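Side-chain contacts in collagen adhesin (Enterococcus faecalis, PDB 2OKM), which probably binds collagen at the bacterial cell surface, the present chain being the collagen-binding subdomain of a larger wall-attached adhesin: residues D3-F6 and F7-V10; L69-F72 and E73-Y77. All blocks are in the same frame, centred on the assembly; numbering follows the deposited sequence.

Overall arrangement
From the N terminus the chain first meets contact 1, where residues 3-6 come in as a loop and turn into 7-10, the start of strand 7-12, which pairs antiparallel with strand 19-26. Contact 2 follows much later, at residues 69-77: helix 69-74 leaves strand 64-68 of the same sheet and its closing turn delivers the chain to strand 78-82 of the five-stranded sheet. Each contact is local, within one unbroken run, so the two lie in series and neither nest nor cross. They sit on opposite sides of the chain's centre, their centres about 23 Å apart, and do not touch.

Contact 1 of 2, residues D3-F6 and F7-V10; sequences DYPF and FYKV. With SO4 (sulfate ion), chain B.
The N-terminal loop enters strand 7-12, which pairs with strand 19-26 in one of the two antiparallel sheets of the collagen-binding subdomain, and here Tyr4, Pro5 and Tyr8 come together at the surface. Pro5 is the middle piece. The corner of its ring, CG, meets CD1 of Tyr8 obliquely at 3.6 Å and lies 3.7 Å from Tyr8 CB, so the proline packs at the base of the tyrosine. The far end of Tyr8 reaches Tyr4 instead: Tyr8 CE1 is 3.9 Å from Tyr4 CD1, and the hydroxyl oxygen Tyr8 OH stands 3.9 Å from Tyr4 CE1, a van der Waals approach to ring carbons. What brings the Tyr8 ring back over the loop is its first torsion: a chi1 of 73° tucks CG into the gap flanked by its own N and C. Leu28 touches both tyrosines, and Tyr4 N is tied by a hydrogen bond to Asn29 OD1.

The two phenylalanines leave this patch. Phe7 is buried, resting on Leu24, Val26 and Ile39 with its ring edge-to-face to Tyr124, whereas Phe6 stacks on Tyr128; between their side chains the approach is loose, Phe6 CD2 to Phe7 CB at 4.2 Å. Both have CG trans to their own N, yet the helix-like backbone at Phe6 before the extended Phe7 sends the rings different ways.

A sulfate, probably picked up from the crystallisation solution, sits on the outside of the bend. Its O1 comes 3.2 Å from Pro5 CA, with O3 beside Pro5 CB, and Phe6 N donates a nearly straight hydrogen bond to sulfate O4, 2.8 Å long with an N-H...O angle of 167°.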
loop_
_atom_site.group_PDB
_atom_site.type_symbol
_atom_site.label_atom_id
_atom_site.label_comp_id
_atom_site.label_asym_id
_atom_site.label_seq_id
_atom_site.Cartn_x
_atom_site.Cartn_y
_atom_site.Cartn_z
ATOM N N ASP A 3 -10.586 -15.327 3.139
ATOM C CA ASP A 3 -10.132 -14.753 4.402
ATOM C C ASP A 3 -8.720 -14.196 4.234
ATOM O O ASP A 3 -7.749 -14.943 4.203
ATOM C CB ASP A 3 -10.169 -15.856 5.470
ATOM C CG ASP A 3 -9.569 -15.432 6.793
ATOM O OD1 ASP A 3 -9.288 -14.235 6.991
ATOM O OD2 ASP A 3 -9.392 -16.317 7.652
ATOM N N TYR A 4 -8.619 -12.875 4.119
ATOM C CA TYR A 4 -7.328 -12.213 3.944
ATOM C C TYR A 4 -6.883 -11.529 5.228
ATOM O O TYR A 4 -7.691 -11.268 6.115
ATOM C CB TYR A 4 -7.428 -11.133 2.860
ATOM C CG TYR A 4 -7.713 -11.628 1.463
ATOM C CD1 TYR A 4 -6.714 -12.227 0.697
ATOM C CD2 TYR A 4 -8.980 -11.483 0.898
ATOM C CE1 TYR A 4 -6.967 -12.670 -0.599
ATOM C CE2 TYR A 4 -9.246 -11.922 -0.400
ATOM C CZ TYR A 4 -8.235 -12.513 -1.140
ATOM O OH TYR A 4 -8.487 -12.945 -2.422
ATOM N N PRO A 5 -5.578 -11.251 5.357
ATOM C CA PRO A 5 -5.169 -10.569 6.587
ATOM C C PRO A 5 -5.691 -9.142 6.441
ATOM O O PRO A 5 -6.092 -8.746 5.343
ATOM C CB PRO A 5 -3.644 -10.632 6.535
ATOM C CG PRO A 5 -3.347 -10.697 5.068
ATOM C CD PRO A 5 -4.414 -11.623 4.537
ATOM N N PHE A 6 -5.705 -8.378 7.527
ATOM C CA PHE A 6 -6.173 -7.003 7.434
ATOM C C PHE A 6 -5.274 -6.258 6.457
ATOM O O PHE A 6 -5.724 -5.371 5.735
ATOM C CB PHE A 6 -6.116 -6.302 8.786
ATOM C CG PHE A 6 -6.596 -4.884 8.734
ATOM C CD1 PHE A 6 -7.956 -4.600 8.688
ATOM C CD2 PHE A 6 -5.688 -3.836 8.658
ATOM C CE1 PHE A 6 -8.406 -3.287 8.566
ATOM C CE2 PHE A 6 -6.128 -2.518 8.534
ATOM C CZ PHE A 6 -7.489 -2.245 8.488
ATOM N N PHE A 7 -3.994 -6.613 6.454
ATOM C CA PHE A 7 -3.055 -5.976 5.549
ATOM C C PHE A 7 -1.930 -6.881 5.094
ATOM O O PHE A 7 -1.376 -7.659 5.870
ATOM C CB PHE A 7 -2.433 -4.727 6.185
ATOM C CG PHE A 7 -1.406 -4.058 5.306
ATOM C CD1 PHE A 7 -0.057 -4.376 5.414
ATOM C CD2 PHE A 7 -1.805 -3.161 4.322
ATOM C CE1 PHE A 7 0.884 -3.812 4.548
ATOM C CE2 PHE A 7 -0.877 -2.592 3.452
ATOM C CZ PHE A 7 0.470 -2.919 3.565
ATOM N N TYR A 8 -1.611 -6.781 3.812
ATOM C CA TYR A 8 -0.501 -7.524 3.264
ATOM C C TYR A 8 0.016 -6.807 2.039
ATOM O O TYR A 8 -0.698 -6.028 1.396
ATOM C CB TYR A 8 -0.864 -8.984 2.946
ATOM C CG TYR A 8 -1.740 -9.220 1.743
ATOM C CD1 TYR A 8 -3.128 -9.157 1.844
ATOM C CD2 TYR A 8 -1.182 -9.573 0.513
ATOM C CE1 TYR A 8 -3.938 -9.447 0.751
ATOM C CE2 TYR A 8 -1.983 -9.863 -0.583
ATOM C CZ TYR A 8 -3.358 -9.802 -0.455
ATOM O OH TYR A 8 -4.151 -10.110 -1.532
ATOM N N LYS A 9 1.272 -7.077 1.729
ATOM C CA LYS A 9 1.922 -6.442 0.612
ATOM C C LYS A 9 2.675 -7.449 -0.244
ATOM O O LYS A 9 3.378 -8.321 0.279
ATOM C CB LYS A 9 2.876 -5.404 1.172
ATOM C CG LYS A 9 3.720 -4.739 0.167
ATOM C CD LYS A 9 4.618 -3.811 0.900
ATOM C CE LYS A 9 5.774 -3.571 0.051
ATOM N NZ LYS A 9 5.356 -2.891 -1.192
ATOM N N VAL A 10 2.505 -7.332 -1.558
ATOM C CA VAL A 10 3.190 -8.202 -2.507
ATOM C C VAL A 10 3.573 -7.394 -3.734
ATOM O O VAL A 10 3.140 -6.258 -3.912
ATOM C CB VAL A 10 2.300 -9.379 -2.973
ATOM C CG1 VAL A 10 2.066 -10.334 -1.824
ATOM C CG2 VAL A 10 0.971 -8.849 -3.512
HETATM S S SO4 B . -4.537 -10.920 10.288
HETATM O O1 SO4 B . -5.115 -11.999 9.465
HETATM O O2 SO4 B . -4.767 -11.194 11.719
HETATM O O3 SO4 B . -3.088 -10.837 10.027
HETATM O O4 SO4 B . -5.168 -9.638 9.934
#

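Contact 2 of 2, residues L69-F72 and E73-Y77; sequences LAEF and EQQGY
A Schellman motif closes helix 69-74, and the ring of Phe72 packs against the turn it makes, with Tyr77 CB over one ring face. Gly76, at positive phi, is the C-prime residue: Tyr77 N bonds back to Phe72 O at 3.1 Å, and Gly76 N to Glu73 O, also at 3.1 Å. Tyr77 N lies almost in line with the Phe72 C=O (C=O...N 174°), though its N-H points somewhat off that oxygen. Upstream, the helical bonds run from Glu73 N to Leu69 O (3.0 Å), Gln74 N to Ala70 O (2.8 Å) and Gln75 N to Glu71 O (2.9 Å), so every amide from Glu73 to Tyr77 has an acceptor.

Four side chains, those of Glu71, Glu73, Gln75 and Tyr77, have polar partners outside this run. Glu73, with chi1 -67° and a stretched-out tail, runs past Leu69 O to put OE1 on Ile80 N, in strand 78-82. Glu71 OE2 turns back to Ser68 N just before the helix, while Gln75 OE1 and Tyr77 OH both accept from Lys65 NZ, so one ammonium holds the two ends together. Gln75 O is bonded to Lys96 NZ, and that lysine also makes a cation-pi contact with the Tyr77 ring.

Toward the sheet strands, Phe72 stacks on Phe56 of strand 55-59 and meets Phe92 steeply. The Phe72 and Tyr77 rings are nearly parallel, at 11°, but offset so that little of one ring lies over the other, their centroids 5.9 Å from each other. The close approach is made by the methylene instead, Tyr77 CB lying 3.3 Å from Phe72 CE1.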
loop_
_atom_site.group_PDB
_atom_site.type_symbol
_atom_site.label_atom_id
_atom_site.label_comp_id
_atom_site.label_asym_id
_atom_site.label_seq_id
_atom_site.Cartn_x
_atom_site.Cartn_y
_atom_site.Cartn_z
ATOM N N LEU A 69 -3.879 9.456 -6.818
ATOM C CA LEU A 69 -3.451 9.920 -5.504
ATOM C C LEU A 69 -4.078 11.280 -5.207
ATOM O O LEU A 69 -4.561 11.524 -4.103
ATOM C CB LEU A 69 -1.926 10.033 -5.461
ATOM C CG LEU A 69 -1.301 10.618 -4.195
ATOM C CD1 LEU A 69 -1.691 9.789 -2.977
ATOM C CD2 LEU A 69 0.212 10.649 -4.361
ATOM N N ALA A 70 -4.070 12.168 -6.196
ATOM C CA ALA A 70 -4.653 13.494 -6.011
ATOM C C ALA A 70 -6.135 13.372 -5.657
ATOM O O ALA A 70 -6.625 14.067 -4.768
ATOM C CB ALA A 70 -4.477 14.331 -7.279
ATOM N N GLU A 71 -6.841 12.480 -6.349
ATOM C CA GLU A 71 -8.264 12.269 -6.098
ATOM C C GLU A 71 -8.485 11.628 -4.726
ATOM O O GLU A 71 -9.435 11.963 -4.017
ATOM C CB GLU A 71 -8.863 11.404 -7.217
ATOM C CG GLU A 71 -8.989 12.155 -8.547
ATOM C CD GLU A 71 -9.203 11.250 -9.754
ATOM O OE1 GLU A 71 -9.478 11.788 -10.849
ATOM O OE2 GLU A 71 -9.088 10.013 -9.624
ATOM N N PHE A 72 -7.594 10.712 -4.359
ATOM C CA PHE A 72 -7.644 10.021 -3.073
ATOM C C PHE A 72 -7.618 11.063 -1.952
ATOM O O PHE A 72 -8.380 10.991 -0.988
ATOM C CB PHE A 72 -6.425 9.088 -2.968
ATOM C CG PHE A 72 -6.270 8.407 -1.632
ATOM C CD1 PHE A 72 -7.059 7.310 -1.289
ATOM C CD2 PHE A 72 -5.301 8.840 -0.730
ATOM C CE1 PHE A 72 -6.876 6.656 -0.065
ATOM C CE2 PHE A 72 -5.111 8.194 0.493
ATOM C CZ PHE A 72 -5.898 7.102 0.827
ATOM N N GLU A 73 -6.734 12.042 -2.092
ATOM C CA GLU A 73 -6.612 13.086 -1.090
ATOM C C GLU A 73 -7.733 14.121 -1.175
ATOM O O GLU A 73 -8.283 14.532 -0.155
ATOM C CB GLU A 73 -5.249 13.766 -1.222
ATOM C CG GLU A 73 -4.101 12.841 -0.857
ATOM C CD GLU A 73 -2.746 13.499 -0.988
ATOM O OE1 GLU A 73 -1.797 13.028 -0.326
ATOM O OE2 GLU A 73 -2.625 14.477 -1.756
ATOM N N GLN A 74 -8.076 14.530 -2.391
ATOM C CA GLN A 74 -9.125 15.525 -2.591
ATOM C C GLN A 74 -10.474 15.038 -2.069
ATOM O O GLN A 74 -11.267 15.824 -1.544
ATOM C CB GLN A 74 -9.234 15.871 -4.083
ATOM C CG GLN A 74 -10.107 17.083 -4.408
ATOM C CD GLN A 74 -11.585 16.831 -4.193
ATOM O OE1 GLN A 74 -12.149 15.876 -4.731
ATOM N NE2 GLN A 74 -12.226 17.692 -3.409
ATOM N N GLN A 75 -10.728 13.737 -2.193
ATOM C CA GLN A 75 -11.993 13.163 -1.747
ATOM C C GLN A 75 -12.061 12.783 -0.271
ATOM O O GLN A 75 -13.044 12.195 0.178
ATOM C CB GLN A 75 -12.352 11.964 -2.627
ATOM C CG GLN A 75 -12.753 12.377 -4.037
ATOM C CD GLN A 75 -13.046 11.201 -4.943
ATOM O OE1 GLN A 75 -13.714 10.248 -4.545
ATOM N NE2 GLN A 75 -12.559 11.271 -6.179
ATOM N N GLY A 76 -11.015 13.116 0.478
ATOM C CA GLY A 76 -11.002 12.837 1.901
ATOM C C GLY A 76 -10.769 11.408 2.355
ATOM O O GLY A 76 -11.221 11.027 3.433
ATOM N N TYR A 77 -10.066 10.615 1.550
ATOM C CA TYR A 77 -9.785 9.235 1.924
ATOM C C TYR A 77 -8.532 9.127 2.781
ATOM O O TYR A 77 -8.401 8.211 3.586
ATOM C CB TYR A 77 -9.579 8.353 0.690
ATOM C CG TYR A 77 -10.843 7.950 -0.024
ATOM C CD1 TYR A 77 -11.265 8.623 -1.164
ATOM C CD2 TYR A 77 -11.607 6.875 0.431
ATOM C CE1 TYR A 77 -12.418 8.236 -1.844
ATOM C CE2 TYR A 77 -12.766 6.483 -0.242
ATOM C CZ TYR A 77 -13.161 7.166 -1.378
ATOM O OH TYR A 77 -14.289 6.777 -2.063
#